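Local structure of L-ribose isomerase (Geodermatophilus obscurus DSM 43160, 5AVP) at residues G179-S183 and V255-A259. The protein probably interconverts the rare aldose L-ribose and its ketose L-ribulose, as a manganese-binding isomerase of the cupin-like beta-barrel type. Residues are numbered along the deposited sequence.
Sequences GREES and VAAAA
In this cupin-like beta-barrel, the loop between strands 141-150 and 189-194 packs against the lead-in to helix 257-263, with the Val255 side chain about 11 Å from the bound manganese. There Ala256 is extended (phi/psi -59/115) and the chain turns helical from Ala257, with a weak Ala259 N to Ala256 O bond (3.0 Å). Gly179 takes a positive phi (89/-8) at which a CB would jam against the preceding carbonyl; its N donates to Glu181 OE1 (2.9 Å). Arg180 and Ser183 share the contact. Arg180 CB points sideways, but its m, m, t side chain reaches across, CD lying 3.7 Å from Ala256 CB and NH2 3.5 Å from Ala258 CB. Small methyls leave room for chi4 near 79° to lay one guanidinium face over Ala258 CB and Ala259 N, while NH1 salt-bridges Glu81 and donates a hydrogen bond to Phe62 O. From Glu181 the backbone turns with helical phi/psi, and Ser183, chi1 p, returns OG to Arg180 O (2.6 Å), so its CB can meet nonpolar neighbours. Ser183 and Val255 are the nearest CA pair (5.4 Å); Val255 backbone hydrogen-bonds Pro125. Ser183 CB sits 3.8 Å from Ala256 CB, and chi1 t brings Val255 CG1 within 3.4 Å of Ser183 CA.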
loop_
_atom_site.group_PDB
_atom_site.type_symbol
_atom_site.label_atom_id
_atom_site.label_comp_id
_atom_site.label_asym_id
_atom_site.label_seq_id
_atom_site.Cartn_x
_atom_site.Cartn_y
_atom_site.Cartn_z
ATOM N N GLY A 179 33.270 0.975 19.140
ATOM C CA GLY A 179 33.692 -0.245 19.792
ATOM C C GLY A 179 33.429 -1.478 18.953
ATOM O O GLY A 179 33.850 -2.574 19.317
ATOM N N ARG A 180 32.724 -1.318 17.837
ATOM C CA ARG A 180 32.425 -2.449 16.964
ATOM C C ARG A 180 33.034 -2.141 15.607
ATOM O O ARG A 180 32.835 -2.882 14.641
ATOM C CB ARG A 180 30.912 -2.644 16.795
ATOM C CG ARG A 180 30.114 -2.839 18.074
ATOM C CD ARG A 180 30.496 -4.111 18.799
ATOM N NE ARG A 180 29.851 -4.180 20.107
ATOM C CZ ARG A 180 28.585 -4.535 20.304
ATOM N NH1 ARG A 180 27.826 -4.875 19.271
ATOM N NH2 ARG A 180 28.062 -4.512 21.532
ATOM N N GLU A 181 33.766 -1.031 15.549
ATOM C CA GLU A 181 34.425 -0.563 14.333
ATOM C C GLU A 181 35.116 -1.695 13.553
ATOM O O GLU A 181 35.004 -1.793 12.331
ATOM C CB GLU A 181 35.452 0.522 14.716
ATOM C CG GLU A 181 35.315 1.060 16.168
ATOM C CD GLU A 181 34.509 2.376 16.300
ATOM O OE1 GLU A 181 34.493 2.963 17.412
ATOM O OE2 GLU A 181 33.893 2.830 15.308
ATOM N N GLU A 182 35.822 -2.554 14.277
ATOM C CA GLU A 182 36.548 -3.651 13.661
ATOM C C GLU A 182 35.704 -4.724 12.983
ATOM O O GLU A 182 36.021 -5.125 11.862
ATOM C CB GLU A 182 37.447 -4.329 14.686
ATOM C CG GLU A 182 38.424 -5.297 14.063
ATOM C CD GLU A 182 39.325 -4.603 13.062
ATOM O OE1 GLU A 182 39.883 -3.539 13.413
ATOM O OE2 GLU A 182 39.482 -5.113 11.930
ATOM N N SER A 183 34.645 -5.181 13.652
ATOM C CA SER A 183 33.770 -6.235 13.132
ATOM C C SER A 183 33.286 -6.049 11.693
ATOM O O SER A 183 32.776 -6.991 11.067
ATOM C CB SER A 183 32.560 -6.410 14.065
ATOM O OG SER A 183 31.823 -5.198 14.265
ATOM N N VAL A 255 30.599 -11.516 14.143
ATOM C CA VAL A 255 31.997 -11.153 14.306
ATOM C C VAL A 255 32.225 -10.672 15.751
ATOM O O VAL A 255 32.794 -11.399 16.567
ATOM C CB VAL A 255 32.398 -10.064 13.287
ATOM C CG1 VAL A 255 33.836 -9.616 13.516
ATOM C CG2 VAL A 255 32.217 -10.605 11.891
ATOM N N ALA A 256 31.762 -9.466 16.077
ATOM C CA ALA A 256 31.931 -8.930 17.432
ATOM C C ALA A 256 31.267 -9.861 18.448
ATOM O O ALA A 256 30.043 -10.046 18.449
ATOM C CB ALA A 256 31.340 -7.513 17.536
ATOM N N ALA A 257 32.092 -10.451 19.309
ATOM C CA ALA A 257 31.593 -11.374 20.317
ATOM C C ALA A 257 30.475 -10.777 21.176
ATOM O O ALA A 257 29.550 -11.488 21.551
ATOM C CB ALA A 257 32.743 -11.877 21.193
ATOM N N ALA A 258 30.556 -9.478 21.475
ATOM C CA ALA A 258 29.539 -8.797 22.286
ATOM C C ALA A 258 28.128 -8.964 21.700
ATOM O O ALA A 258 27.147 -9.131 22.430
ATOM C CB ALA A 258 29.874 -7.321 22.410
ATOM N N ALA A 259 28.035 -8.918 20.376
ATOM C CA ALA A 259 26.768 -9.073 19.694
ATOM C C ALA A 259 26.138 -10.442 19.978
ATOM O O ALA A 259 24.925 -10.559 20.102
ATOM C CB ALA A 259 26.989 -8.882 18.197
#